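Local coordinates for BamaA.19900.a (Balamuthia mandrillaris, PDB 6VZZ), which binds glucose and, as a glucokinase of the actin-like ATPase superfamily, probably phosphorylates it at the expense of ATP, at residues A[34-46]-A[379-391]. Residues are numbered along the deposited sequence; the frame is centred on the assembly and turned at random.
Sequences GLKYYVGVDIGGT and NLNLHGALYVARG
Arg390 CG lies over one face of the Tyr38 ring, 4.0 Å from the ring centroid and close to its normal, a CH-pi contact in which the aliphatic part of the arginine crosses the tyrosine at about a right angle. It joins the C-terminal helix 380-389 to strand 37-43, the central strand in a five-stranded mixed sheet of the actin-like ATPase fold. The guanidinium plane is turned 45° from the ring, and Arg390 NH1 hydrogen-bonds to the carbonyl of Arg54 on the adjacent strand 47-54. Ala389 O approaches the same ring obliquely, while Tyr38 CB rests on Ala389 CB.

The helix covers the strand and crosses it at 140° between N-to-C directions, the axes approaching to 6.9 Å. Helix 72-90 packs against Tyr37, Val41 and Ile43, whose side chains point away from helix 380-389. The closest CA-CA approach is Gly40 to Leu386, 5.1 Å, and Leu386 and Ala385 pack directly on the Gly40 backbone. Leu386 CD2 reaches Gly40 N and Tyr38 O, Leu382 CD2 meets Asp42 N and Gly40 O, and Ala385 CB faces Gly40 CA.

The polar end lies at the start of the helix, where Asn379 is the N-cap residue. Asp42, with CG anti to the backbone N (chi1 173°), turns its carboxylate towards the amides of Asn379 and Asn381, each of which meets a different oxygen. Its plane is steeply inclined to both. Asn379 ND2 gives a weak bond to OD2. The oxygen of Asn381, whose side chain is about 7 Å from bound glucose and also touches the glucose-pocket residue Asp146, is bonded to Thr150. The Asn381 amide nitrogen donates almost straight to Asp42, ND2 to OD1 3.2 Å, reaching that oxygen from above the carboxylate plane.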
loop_
_atom_site.group_PDB
_atom_site.type_symbol
_atom_site.label_atom_id
_atom_site.label_comp_id
_atom_site.label_asym_id
_atom_site.label_seq_id
_atom_site.Cartn_x
_atom_site.Cartn_y
_atom_site.Cartn_z
ATOM N N GLY A 34 -4.068 -36.551 25.378
ATOM C CA GLY A 34 -3.093 -36.843 24.353
ATOM C C GLY A 34 -2.040 -35.751 24.279
ATOM O O GLY A 34 -1.979 -34.835 25.100
ATOM N N LEU A 35 -1.197 -35.866 23.258
ATOM C CA LEU A 35 -0.127 -34.905 23.007
ATOM C C LEU A 35 -0.427 -34.206 21.687
ATOM O O LEU A 35 -0.117 -34.730 20.612
ATOM C CB LEU A 35 1.229 -35.592 22.972
ATOM C CG LEU A 35 2.407 -34.703 22.568
ATOM C CD1 LEU A 35 2.679 -33.602 23.606
ATOM C CD2 LEU A 35 3.632 -35.562 22.329
ATOM N N LYS A 36 -1.038 -33.034 21.763
ATOM C CA LYS A 36 -1.328 -32.223 20.590
ATOM C C LYS A 36 -0.313 -31.087 20.576
ATOM O O LYS A 36 -0.308 -30.249 21.483
ATOM C CB LYS A 36 -2.772 -31.710 20.617
ATOM N N TYR A 37 0.561 -31.075 19.565
ATOM C CA TYR A 37 1.566 -30.031 19.402
ATOM C C TYR A 37 1.615 -29.567 17.954
ATOM O O TYR A 37 1.107 -30.231 17.044
ATOM C CB TYR A 37 2.957 -30.495 19.837
ATOM C CG TYR A 37 3.616 -31.502 18.937
ATOM C CD1 TYR A 37 3.351 -32.859 19.073
ATOM C CD2 TYR A 37 4.537 -31.106 17.969
ATOM C CE1 TYR A 37 3.969 -33.795 18.261
ATOM C CE2 TYR A 37 5.162 -32.038 17.142
ATOM C CZ TYR A 37 4.870 -33.383 17.298
ATOM O OH TYR A 37 5.474 -34.329 16.501
ATOM N N TYR A 38 2.242 -28.411 17.748
ATOM C CA TYR A 38 2.201 -27.742 16.456
ATOM C C TYR A 38 3.598 -27.306 16.028
ATOM O O TYR A 38 4.466 -27.026 16.863
ATOM C CB TYR A 38 1.239 -26.555 16.510
ATOM C CG TYR A 38 -0.161 -26.977 16.886
ATOM C CD1 TYR A 38 -0.517 -27.166 18.218
ATOM C CD2 TYR A 38 -1.122 -27.217 15.909
ATOM C CE1 TYR A 38 -1.791 -27.575 18.570
ATOM C CE2 TYR A 38 -2.404 -27.624 16.253
ATOM C CZ TYR A 38 -2.731 -27.802 17.586
ATOM O OH TYR A 38 -3.999 -28.199 17.939
ATOM N N VAL A 39 3.804 -27.257 14.709
ATOM C CA VAL A 39 5.090 -26.927 14.102
ATOM C C VAL A 39 5.032 -25.516 13.539
ATOM O O VAL A 39 4.069 -25.151 12.858
ATOM C CB VAL A 39 5.465 -27.926 12.989
ATOM C CG1 VAL A 39 6.762 -27.492 12.294
ATOM C CG2 VAL A 39 5.597 -29.324 13.551
ATOM N N GLY A 40 6.064 -24.731 13.808
ATOM C CA GLY A 40 6.205 -23.417 13.200
ATOM C C GLY A 40 7.572 -23.275 12.570
ATOM O O GLY A 40 8.574 -23.730 13.126
ATOM N N VAL A 41 7.610 -22.642 11.397
ATOM C CA VAL A 41 8.845 -22.497 10.634
ATOM C C VAL A 41 8.986 -21.057 10.167
ATOM O O VAL A 41 8.028 -20.464 9.657
ATOM C CB VAL A 41 8.900 -23.448 9.423
ATOM C CG1 VAL A 41 10.279 -23.384 8.764
ATOM C CG2 VAL A 41 8.585 -24.853 9.854
ATOM N N ASP A 42 10.189 -20.505 10.335
ATOM C CA ASP A 42 10.569 -19.182 9.844
ATOM C C ASP A 42 11.614 -19.400 8.754
ATOM O O ASP A 42 12.787 -19.646 9.050
ATOM C CB ASP A 42 11.109 -18.323 10.986
ATOM C CG ASP A 42 11.683 -16.989 10.510
ATOM O OD1 ASP A 42 11.424 -16.581 9.355
ATOM O OD2 ASP A 42 12.395 -16.334 11.305
ATOM N N ILE A 43 11.193 -19.330 7.495
ATOM C CA ILE A 43 12.101 -19.505 6.366
ATOM C C ILE A 43 12.556 -18.117 5.937
ATOM O O ILE A 43 11.823 -17.387 5.263
ATOM C CB ILE A 43 11.445 -20.262 5.213
ATOM C CG1 ILE A 43 11.018 -21.658 5.659
ATOM C CG2 ILE A 43 12.406 -20.347 4.047
ATOM C CD1 ILE A 43 10.247 -22.433 4.589
ATOM N N GLY A 44 13.772 -17.739 6.343
ATOM C CA GLY A 44 14.352 -16.486 5.906
ATOM C C GLY A 44 15.186 -16.653 4.650
ATOM O O GLY A 44 15.421 -17.753 4.158
ATOM N N GLY A 45 15.645 -15.523 4.120
ATOM C CA GLY A 45 16.461 -15.569 2.921
ATOM C C GLY A 45 17.832 -16.169 3.136
ATOM O O GLY A 45 18.465 -16.593 2.165
ATOM N N THR A 46 18.302 -16.211 4.382
ATOM C CA THR A 46 19.595 -16.787 4.735
ATOM C C THR A 46 19.483 -17.946 5.712
ATOM O O THR A 46 20.226 -18.924 5.583
ATOM C CB THR A 46 20.516 -15.700 5.330
ATOM O OG1 THR A 46 20.843 -14.742 4.319
ATOM C CG2 THR A 46 21.806 -16.293 5.868
ATOM N N ASN A 379 11.503 -14.220 18.266
ATOM C CA ASN A 379 11.208 -14.529 16.872
ATOM C C ASN A 379 9.703 -14.393 16.698
ATOM O O ASN A 379 8.932 -15.316 16.945
ATOM C CB ASN A 379 11.740 -15.898 16.473
ATOM C CG ASN A 379 11.939 -16.012 14.970
ATOM O OD1 ASN A 379 11.235 -15.364 14.199
ATOM N ND2 ASN A 379 12.908 -16.809 14.548
ATOM N N LEU A 380 9.281 -13.196 16.308
ATOM C CA LEU A 380 7.860 -12.926 16.146
ATOM C C LEU A 380 7.269 -13.754 15.017
ATOM O O LEU A 380 6.084 -14.099 15.065
ATOM C CB LEU A 380 7.643 -11.429 15.899
ATOM C CG LEU A 380 7.813 -10.510 17.116
ATOM C CD1 LEU A 380 7.850 -9.049 16.689
ATOM C CD2 LEU A 380 6.695 -10.724 18.119
ATOM N N ASN A 381 8.076 -14.082 14.004
ATOM C CA ASN A 381 7.612 -14.936 12.917
ATOM C C ASN A 381 7.175 -16.296 13.436
ATOM O O ASN A 381 6.137 -16.825 13.015
ATOM C CB ASN A 381 8.718 -15.109 11.877
ATOM C CG ASN A 381 9.130 -13.801 11.246
ATOM O OD1 ASN A 381 8.638 -12.735 11.626
ATOM N ND2 ASN A 381 10.045 -13.867 10.286
ATOM N N LEU A 382 7.967 -16.885 14.337
ATOM C CA LEU A 382 7.633 -18.200 14.866
ATOM C C LEU A 382 6.369 -18.143 15.705
ATOM O O LEU A 382 5.525 -19.043 15.616
ATOM C CB LEU A 382 8.795 -18.758 15.686
ATOM C CG LEU A 382 10.049 -19.163 14.914
ATOM C CD1 LEU A 382 11.112 -19.580 15.890
ATOM C CD2 LEU A 382 9.743 -20.290 13.944
ATOM N N HIS A 383 6.218 -17.094 16.524
ATOM C CA HIS A 383 4.977 -16.919 17.272
ATOM C C HIS A 383 3.788 -16.837 16.325
ATOM O O HIS A 383 2.764 -17.495 16.542
ATOM C CB HIS A 383 5.044 -15.666 18.151
ATOM C CG HIS A 383 5.802 -15.855 19.428
ATOM N ND1 HIS A 383 7.103 -15.431 19.591
ATOM C CD2 HIS A 383 5.439 -16.411 20.606
ATOM C CE1 HIS A 383 7.511 -15.718 20.815
ATOM N NE2 HIS A 383 6.520 -16.317 21.450
ATOM N N GLY A 384 3.916 -16.038 15.262
ATOM C CA GLY A 384 2.831 -15.903 14.304
ATOM C C GLY A 384 2.511 -17.212 13.612
ATOM O O GLY A 384 1.348 -17.621 13.532
ATOM N N ALA A 385 3.545 -17.902 13.126
ATOM C CA ALA A 385 3.323 -19.187 12.474
ATOM C C ALA A 385 2.643 -20.168 13.414
ATOM O O ALA A 385 1.768 -20.935 12.993
ATOM C CB ALA A 385 4.641 -19.761 11.960
ATOM N N LEU A 386 3.024 -20.156 14.695
ATOM C CA LEU A 386 2.414 -21.083 15.642
ATOM C C LEU A 386 0.980 -20.686 15.969
ATOM O O LEU A 386 0.157 -21.548 16.280
ATOM C CB LEU A 386 3.256 -21.178 16.911
ATOM C CG LEU A 386 4.514 -22.033 16.777
ATOM C CD1 LEU A 386 5.419 -21.869 17.981
ATOM C CD2 LEU A 386 4.146 -23.497 16.599
ATOM N N TYR A 387 0.657 -19.398 15.889
ATOM C CA TYR A 387 -0.733 -18.989 16.031
ATOM C C TYR A 387 -1.583 -19.526 14.880
ATOM O O TYR A 387 -2.666 -20.079 15.102
ATOM C CB TYR A 387 -0.806 -17.467 16.118
ATOM C CG TYR A 387 -2.199 -16.906 16.019
ATOM C CD1 TYR A 387 -3.063 -16.943 17.107
ATOM C CD2 TYR A 387 -2.649 -16.324 14.838
ATOM C CE1 TYR A 387 -4.345 -16.427 17.016
ATOM C CE2 TYR A 387 -3.924 -15.804 14.736
ATOM C CZ TYR A 387 -4.767 -15.859 15.827
ATOM O OH TYR A 387 -6.036 -15.346 15.723
ATOM N N VAL A 388 -1.092 -19.402 13.644
ATOM C CA VAL A 388 -1.822 -19.911 12.487
ATOM C C VAL A 388 -1.922 -21.436 12.517
ATOM O O VAL A 388 -2.969 -22.008 12.188
ATOM C CB VAL A 388 -1.154 -19.432 11.189
ATOM C CG1 VAL A 388 -1.857 -20.059 9.995
ATOM C CG2 VAL A 388 -1.153 -17.906 11.116
ATOM N N ALA A 389 -0.838 -22.121 12.893
ATOM C CA ALA A 389 -0.831 -23.577 12.837
ATOM C C ALA A 389 -1.916 -24.195 13.702
ATOM O O ALA A 389 -2.310 -25.342 13.461
ATOM C CB ALA A 389 0.531 -24.117 13.265
ATOM N N ARG A 390 -2.405 -23.466 14.704
ATOM C CA ARG A 390 -3.434 -23.990 15.592
ATOM C C ARG A 390 -4.822 -23.978 14.963
ATOM O O ARG A 390 -5.717 -24.657 15.477
ATOM C CB ARG A 390 -3.437 -23.205 16.905
ATOM C CG ARG A 390 -2.193 -23.452 17.746
ATOM C CD ARG A 390 -2.284 -22.720 19.063
ATOM N NE ARG A 390 -1.337 -23.218 20.054
ATOM C CZ ARG A 390 -0.162 -22.654 20.331
ATOM N NH1 ARG A 390 0.611 -23.189 21.263
ATOM N NH2 ARG A 390 0.241 -21.556 19.693
ATOM N N GLY A 391 -5.016 -23.252 13.865
ATOM C CA GLY A 391 -6.289 -23.237 13.169
ATOM C C GLY A 391 -7.206 -22.122 13.629
ATOM O O GLY A 391 -8.307 -21.956 13.100
ATOM O OXT GLY A 391 -6.873 -21.362 14.543
#